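Long-range contacts in ATP-dependent DNA helicase RecQ (PDB 3IUO), which probably unwinds duplex DNA in the 3'-5' direction at the expense of ATP, the present chain being the C-terminal domain of the whole helicase: residues Leu50-Glu54 and Arg110-Ile114; Asp80-Tyr84 and Ala96-Leu100. Numbering follows the deposited sequence.

Overall arrangement
From the N terminus the all-helical chain runs through helices 15-30 and 35-41 into helix 46-58, whose middle, Leu50-Glu54, is the first half of contact 1. Helices 66-72 and 75-87 follow, and Asp80-Tyr84 on the latter is soon met by Ala96-Leu100 of helix 93-100, so contact 2 closes a short loop. The last helix, 106-121, then returns to helix 46-58 and completes contact 1 through Arg110-Ile114, enclosing contact 2 entirely within its much longer loop. The centres lie about 14 Å apart, yet the two contacts touch: Val112 CB packs 3.6 Å from Ile81 CG2. Helix 106-121 thus packs between helix 46-58, in the helix-turn-helix family region, and helix 75-87 of the contact 2 pair.

Contact 1. Residues Leu50-Glu54 and Arg110-Ile114; sequences LSEVE and RLVRI
Arg110 and Glu54 form a bidentate salt bridge, Arg110 NE donating to Glu54 OE2 at 2.9 Å and Arg110 NH2 to Glu54 OE1 at 3.0 Å. Arg110 NH2 also donates to Ser51 OG (3.0 Å), one helical turn earlier. Arg110 reaches across with chi angles m, t, p and near 180°, while Glu54, m and t, swings its carboxylate inward. A water donates to Glu54 OE2 (2.6 Å) and Arg110 O (2.9 Å) and accepts from Arg113 NH1 (3.0 Å); Arg113 has its salt bridge with Asp91. Both segments are regular alpha helix, nearly parallel at 18° with axes 10.6 Å apart, and in register: CA to CA, Leu50 lies 7.4 Å from Arg110 and Glu54 6.4 Å from Ile114. Beneath the ion pair, Leu50 (m, t) sets CD2 3.5 Å from Leu111 CD2 and 4.0 Å from Ile114 CD1, with its CB over one face of the Arg110 guanidinium. Val53 CG1 meets Ile114 CG2 at 3.7 Å; Ile63 covers both. This is side-by-side helix packing at the domain centre, joining the helix-turn-helix family region to the last helix. Aliphatics supply the apolar part; the Glu54 carboxylate, hydrogen-bonded to NE and NH2, offsets burial of the Arg110 guanidinium.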
ATOM      1  N   LEU B  50       8.512  12.724  -7.792  1.00 12.37           N
ATOM      2  CA  LEU B  50       7.626  11.590  -7.609  1.00 11.48           C
ATOM      3  C   LEU B  50       7.124  11.506  -6.179  1.00 11.24           C
ATOM      4  O   LEU B  50       5.934  11.225  -5.961  1.00 10.32           O
ATOM      5  CB  LEU B  50       8.287  10.270  -8.033  1.00 12.99           C
ATOM      6  CG  LEU B  50       8.556  10.079  -9.534  1.00 12.82           C
ATOM      7  CD1 LEU B  50       9.383   8.818  -9.759  1.00 12.87           C
ATOM      8  CD2 LEU B  50       7.278  10.032 -10.350  1.00 13.38           C
ATOM      9  N   SER B  51       8.020  11.752  -5.214  1.00 10.08           N
ATOM     10  CA  SER B  51       7.615  11.711  -3.808  1.00 10.87           C
ATOM     11  C   SER B  51       6.563  12.766  -3.492  1.00 10.88           C
ATOM     12  O   SER B  51       5.614  12.500  -2.761  1.00  8.96           O
ATOM     13  CB  SER B  51       8.806  11.830  -2.894  1.00 11.79           C
ATOM     14  OG  SER B  51       9.657  10.709  -3.047  1.00 13.54           O
ATOM     15  N   GLU B  52       6.730  13.963  -4.047  1.00 12.19           N
ATOM     16  CA  GLU B  52       5.720  15.013  -3.839  1.00 12.03           C
ATOM     17  C   GLU B  52       4.379  14.688  -4.496  1.00 11.96           C
ATOM     18  O   GLU B  52       3.319  14.898  -3.895  1.00 12.30           O
ATOM     19  CB  GLU B  52       6.207  16.355  -4.378  1.00 12.22           C
ATOM     20  CG  GLU B  52       7.502  16.837  -3.750  1.00 14.59           C
ATOM     21  CD  GLU B  52       7.371  17.262  -2.297  1.00 18.53           C
ATOM     22  OE1 GLU B  52       6.242  17.499  -1.821  1.00 21.31           O
ATOM     23  OE2 GLU B  52       8.423  17.397  -1.631  1.00 20.48           O
ATOM     24  N   VAL B  53       4.425  14.144  -5.706  1.00 11.15           N
ATOM     25  CA  VAL B  53       3.182  13.749  -6.418  1.00 12.41           C
ATOM     26  C   VAL B  53       2.500  12.602  -5.635  1.00 12.28           C
ATOM     27  O   VAL B  53       1.289  12.591  -5.489  1.00 12.87           O
ATOM     28  CB  VAL B  53       3.482  13.354  -7.864  1.00 12.97           C
ATOM     29  CG1 VAL B  53       2.246  12.768  -8.515  1.00 13.23           C
ATOM     30  CG2 VAL B  53       3.996  14.566  -8.640  1.00 12.22           C
ATOM     31  N   GLU B  54       3.278  11.658  -5.088  1.00 12.64           N
ATOM     32  CA  GLU B  54       2.688  10.638  -4.228  1.00 11.74           C
ATOM     33  C   GLU B  54       1.960  11.230  -2.996  1.00 11.34           C
ATOM     34  O   GLU B  54       0.823  10.861  -2.692  1.00 12.80           O
ATOM     35  CB  GLU B  54       3.746   9.622  -3.788  1.00 11.15           C
ATOM     36  CG  GLU B  54       4.186   8.761  -4.967  1.00 13.10           C
ATOM     37  CD  GLU B  54       5.531   8.025  -4.788  1.00 13.97           C
ATOM     38  OE1 GLU B  54       6.300   8.297  -3.842  1.00 13.78           O
ATOM     39  OE2 GLU B  54       5.846   7.182  -5.645  1.00 14.92           O
ATOM     40  N   ARG B 110       6.542   3.496 -10.079  1.00 12.07           N
ATOM     41  CA  ARG B 110       5.999   4.624  -9.323  1.00 12.07           C
ATOM     42  C   ARG B 110       5.013   5.481 -10.130  1.00 12.34           C
ATOM     43  O   ARG B 110       3.965   5.880  -9.605  1.00 11.65           O
ATOM     44  CB  ARG B 110       7.100   5.510  -8.738  1.00 11.94           C
ATOM     45  CG  ARG B 110       7.849   4.793  -7.651  1.00 12.11           C
ATOM     46  CD  ARG B 110       9.038   5.610  -7.190  1.00 13.37           C
ATOM     47  NE  ARG B 110       8.627   6.714  -6.319  1.00 12.53           N
ATOM     48  CZ  ARG B 110       9.451   7.638  -5.847  1.00 13.09           C
ATOM     49  NH1 ARG B 110      10.732   7.647  -6.202  1.00 11.71           N
ATOM     50  NH2 ARG B 110       9.008   8.571  -5.021  1.00 12.96           N
ATOM     51  N   LEU B 111       5.340   5.785 -11.396  1.00 10.23           N
ATOM     52  CA  LEU B 111       4.448   6.559 -12.255  1.00 11.59           C
ATOM     53  C   LEU B 111       3.100   5.874 -12.447  1.00 11.06           C
ATOM     54  O   LEU B 111       2.046   6.519 -12.362  1.00 11.59           O
ATOM     55  CB  LEU B 111       5.105   6.818 -13.620  1.00 10.56           C
ATOM     56  CG  LEU B 111       6.164   7.932 -13.585  1.00 11.71           C
ATOM     57  CD1 LEU B 111       6.966   7.968 -14.913  1.00 10.24           C
ATOM     58  CD2 LEU B 111       5.554   9.338 -13.342  1.00 10.68           C
ATOM     59  N   VAL B 112       3.119   4.584 -12.758  1.00 11.71           N
ATOM     60  CA  VAL B 112       1.870   3.906 -13.046  1.00 10.60           C
ATOM     61  C   VAL B 112       1.073   3.771 -11.755  1.00 11.23           C
ATOM     62  O   VAL B 112      -0.153   3.841 -11.812  1.00 11.14           O
ATOM     63  CB  VAL B 112       2.075   2.543 -13.728  1.00 11.20           C
ATOM     64  CG1 VAL B 112       0.736   1.849 -14.020  1.00 12.79           C
ATOM     65  CG2 VAL B 112       2.818   2.767 -15.024  1.00  9.50           C
ATOM     66  N   ARG B 113       1.769   3.580 -10.632  1.00 11.10           N
ATOM     67  CA  ARG B 113       1.107   3.463  -9.327  1.00 10.72           C
ATOM     68  C   ARG B 113       0.376   4.787  -8.996  1.00 12.35           C
ATOM     69  O   ARG B 113      -0.738   4.753  -8.485  1.00 12.73           O
ATOM     70  CB  ARG B 113       2.156   3.119  -8.274  1.00 10.45           C
ATOM     71  CG  ARG B 113       1.610   2.985  -6.850  1.00 10.12           C
ATOM     72  CD  ARG B 113       2.669   2.512  -5.889  1.00  9.23           C
ATOM     73  NE  ARG B 113       2.147   2.480  -4.509  1.00  9.96           N
ATOM     74  CZ  ARG B 113       2.218   3.506  -3.677  1.00 10.49           C
ATOM     75  NH1 ARG B 113       2.767   4.651  -4.078  1.00 12.33           N
ATOM     76  NH2 ARG B 113       1.707   3.395  -2.461  1.00 10.28           N
ATOM     77  N   ILE B 114       0.996   5.924  -9.293  1.00 12.12           N
ATOM     78  CA  ILE B 114       0.306   7.244  -9.135  1.00 11.77           C
ATOM     79  C   ILE B 114      -0.976   7.279  -9.936  1.00 11.85           C
ATOM     80  O   ILE B 114      -2.042   7.646  -9.420  1.00 12.62           O
ATOM     81  CB  ILE B 114       1.244   8.417  -9.503  1.00 11.94           C
ATOM     82  CG1 ILE B 114       2.317   8.565  -8.407  1.00 12.34           C
ATOM     83  CG2 ILE B 114       0.480   9.723  -9.757  1.00 13.13           C
ATOM     84  CD1 ILE B 114       3.574   9.260  -8.908  1.00 12.03           C
TER
HETATM   85  O   HOH W   1       3.979   5.618  -6.686  1.00 11.70           O

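Contact 2. Residues Asp80-Tyr84 and Ala96-Leu100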
ATOM      1  N   ASP B  80       1.160  -3.602 -18.680  1.00 13.53           N
ATOM      2  CA  ASP B  80       1.533  -4.684 -17.773  1.00 12.93           C
ATOM      3  C   ASP B  80       1.592  -4.242 -16.305  1.00 12.28           C
ATOM      4  O   ASP B  80       1.094  -4.938 -15.432  1.00 11.63           O
ATOM      5  CB  ASP B  80       2.842  -5.332 -18.217  1.00 13.72           C
ATOM      6  CG  ASP B  80       2.696  -6.066 -19.544  1.00 16.12           C
ATOM      7  OD1 ASP B  80       1.568  -6.498 -19.877  1.00 18.92           O
ATOM      8  OD2 ASP B  80       3.700  -6.216 -20.268  1.00 20.64           O
ATOM      9  N   ILE B  81       2.166  -3.069 -16.050  1.00 11.63           N
ATOM     10  CA  ILE B  81       2.226  -2.560 -14.686  1.00 11.25           C
ATOM     11  C   ILE B  81       0.817  -2.199 -14.194  1.00 11.19           C
ATOM     12  O   ILE B  81       0.471  -2.478 -13.052  1.00 10.99           O
ATOM     13  CB  ILE B  81       3.184  -1.341 -14.566  1.00 11.09           C
ATOM     14  CG1 ILE B  81       4.621  -1.736 -14.947  1.00 10.39           C
ATOM     15  CG2 ILE B  81       3.196  -0.802 -13.140  1.00 11.93           C
ATOM     16  CD1 ILE B  81       5.467  -0.525 -15.314  1.00 12.68           C
ATOM     17  N   PHE B  82      -0.002  -1.606 -15.070  1.00 11.77           N
ATOM     18  CA  PHE B  82      -1.365  -1.187 -14.685  1.00 11.60           C
ATOM     19  C   PHE B  82      -2.145  -2.447 -14.316  1.00 11.05           C
ATOM     20  O   PHE B  82      -2.880  -2.481 -13.310  1.00 10.52           O
ATOM     21  CB  PHE B  82      -1.996  -0.386 -15.843  1.00 12.33           C
ATOM     22  CG  PHE B  82      -3.137   0.560 -15.465  1.00 13.61           C
ATOM     23  CD1 PHE B  82      -3.220   1.192 -14.251  1.00 13.82           C
ATOM     24  CD2 PHE B  82      -4.083   0.901 -16.437  1.00 16.13           C
ATOM     25  CE1 PHE B  82      -4.309   2.083 -13.953  1.00 12.83           C
ATOM     26  CE2 PHE B  82      -5.133   1.794 -16.162  1.00 16.19           C
ATOM     27  CZ  PHE B  82      -5.241   2.377 -14.900  1.00 16.19           C
ATOM     28  N   GLU B  83      -2.000  -3.488 -15.142  1.00 11.97           N
ATOM     29  CA  GLU B  83      -2.658  -4.761 -14.861  1.00 11.75           C
ATOM     30  C   GLU B  83      -2.208  -5.366 -13.547  1.00 12.52           C
ATOM     31  O   GLU B  83      -3.041  -5.885 -12.771  1.00 12.62           O
ATOM     32  CB  GLU B  83      -2.443  -5.768 -15.981  1.00 12.25           C
ATOM     33  CG  GLU B  83      -3.525  -6.808 -15.978  1.00 16.92           C
ATOM     34  CD  GLU B  83      -4.894  -6.281 -16.499  1.00 21.16           C
ATOM     35  OE1 GLU B  83      -5.006  -5.118 -16.982  1.00 23.86           O
ATOM     36  OE2 GLU B  83      -5.875  -7.057 -16.442  1.00 25.37           O
ATOM     37  N   TYR B  84      -0.905  -5.274 -13.269  1.00 11.49           N
ATOM     38  CA  TYR B  84      -0.403  -5.690 -11.966  1.00 11.56           C
ATOM     39  C   TYR B  84      -1.169  -4.990 -10.828  1.00 11.88           C
ATOM     40  O   TYR B  84      -1.656  -5.651  -9.895  1.00 11.77           O
ATOM     41  CB  TYR B  84       1.116  -5.442 -11.831  1.00 12.27           C
ATOM     42  CG  TYR B  84       1.534  -5.549 -10.400  1.00 11.79           C
ATOM     43  CD1 TYR B  84       1.810  -6.794  -9.832  1.00 11.69           C
ATOM     44  CD2 TYR B  84       1.544  -4.411  -9.578  1.00 12.07           C
ATOM     45  CE1 TYR B  84       2.113  -6.911  -8.461  1.00 11.34           C
ATOM     46  CE2 TYR B  84       1.838  -4.503  -8.225  1.00 13.05           C
ATOM     47  CZ  TYR B  84       2.138  -5.743  -7.671  1.00 13.72           C
ATOM     48  OH  TYR B  84       2.440  -5.840  -6.345  1.00 15.44           O
ATOM     49  N   ALA B  96       5.263  -4.350  -5.259  1.00  9.81           N
ATOM     50  CA  ALA B  96       5.313  -4.179  -6.719  1.00  9.44           C
ATOM     51  C   ALA B  96       6.717  -4.477  -7.261  1.00 10.13           C
ATOM     52  O   ALA B  96       6.861  -5.177  -8.259  1.00 10.87           O
ATOM     53  CB  ALA B  96       4.855  -2.766  -7.133  1.00  8.48           C
HETATM   54  N   MSE B  97       7.732  -3.950  -6.584  1.00 10.37           N
HETATM   55  CA  MSE B  97       9.152  -4.181  -6.947  1.00 11.73           C
HETATM   56  C   MSE B  97       9.546  -5.665  -6.886  1.00 11.50           C
HETATM   57  O   MSE B  97      10.330  -6.138  -7.719  1.00 11.86           O
HETATM   58  CB  MSE B  97      10.083  -3.358  -6.041  1.00 12.31           C
HETATM   59  CG  MSE B  97      10.115  -1.863  -6.278  1.00 15.77           C
HETATM   60 SE   MSE B  97      10.921  -1.452  -7.978  1.00 28.07          SE
HETATM   61  CE  MSE B  97      12.779  -2.015  -7.655  1.00 24.86           C
ATOM     62  N   GLN B  98       9.027  -6.381  -5.884  1.00 11.88           N
ATOM     63  CA  GLN B  98       9.291  -7.813  -5.724  1.00 12.43           C
ATOM     64  C   GLN B  98       8.697  -8.553  -6.910  1.00 11.79           C
ATOM     65  O   GLN B  98       9.310  -9.473  -7.464  1.00 11.14           O
ATOM     66  CB  GLN B  98       8.658  -8.292  -4.420  1.00 13.01           C
ATOM     67  CG  GLN B  98       8.961  -9.715  -4.004  1.00 15.06           C
ATOM     68  CD  GLN B  98       8.200 -10.075  -2.753  1.00 18.03           C
ATOM     69  OE1 GLN B  98       8.742 -10.009  -1.648  1.00 19.15           O
ATOM     70  NE2 GLN B  98       6.924 -10.431  -2.912  1.00 16.49           N
ATOM     71  N   GLU B  99       7.507  -8.122  -7.316  1.00 11.54           N
ATOM     72  CA  GLU B  99       6.793  -8.802  -8.390  1.00 11.88           C
ATOM     73  C   GLU B  99       7.230  -8.348  -9.790  1.00 11.25           C
ATOM     74  O   GLU B  99       7.246  -9.166 -10.725  1.00 12.06           O
ATOM     75  CB  GLU B  99       5.274  -8.670  -8.206  1.00 11.73           C
ATOM     76  CG  GLU B  99       4.701  -9.224  -6.861  1.00 13.24           C
ATOM     77  CD  GLU B  99       5.074 -10.687  -6.576  1.00 17.32           C
ATOM     78  OE1 GLU B  99       5.105 -11.493  -7.522  1.00 16.66           O
ATOM     79  OE2 GLU B  99       5.316 -11.035  -5.395  1.00 17.22           O
ATOM     80  N   LEU B 100       7.633  -7.079  -9.921  1.00 10.91           N
ATOM     81  CA  LEU B 100       7.899  -6.452 -11.236  1.00 10.47           C
ATOM     82  C   LEU B 100       9.332  -5.933 -11.493  1.00 10.94           C
ATOM     83  O   LEU B 100       9.632  -5.519 -12.610  1.00 10.98           O
ATOM     84  CB  LEU B 100       6.950  -5.281 -11.477  1.00 10.39           C
ATOM     85  CG  LEU B 100       5.437  -5.482 -11.397  1.00  8.54           C
ATOM     86  CD1 LEU B 100       4.748  -4.126 -11.273  1.00  9.63           C
ATOM     87  CD2 LEU B 100       4.900  -6.243 -12.599  1.00  8.45           C
TER
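Both segments are helical and run steeply across each other, their N-to-C directions 128° apart and their axes 11.5 Å at closest approach. The nearest CA pairs are Tyr84 with Ala96 (7.9 Å) and Ile81 with Leu100 (7.7 Å), so the later residue of one segment faces the earlier residue of the other. At Leu100, the last residue of helix 93-100, phi widens to -119°, so the backbone leaves the helix. Tyr84, its chi1 t, spans the gap. Leu100 CD1 lies over one face of the Tyr84 ring, 4.0 Å from the ring centroid and 3.6 Å from Tyr84 CG, a CH-pi contact. Such a separation suits a long aromatic side chain on one helix and small Ala96 on the other: Tyr84 CE2 comes within 3.6 Å of Ala96 CB. Helices 75-87 and 93-100, consecutive and joined by a short connection, pack obliquely towards the edge of this C-terminal domain. Glu99 adds its aliphatic base, CB 3.6 Å from Tyr84 CE1, while its carboxylate leads away and Glu99 OE2 accepts a hydrogen bond from Gln98 NE2 (3.0 Å). Deeper in, Ile81 CG2 touches Leu100 CD1 at 4.1 Å, and the beta-branched Ile81 also packs on Val112 of helix 106-121.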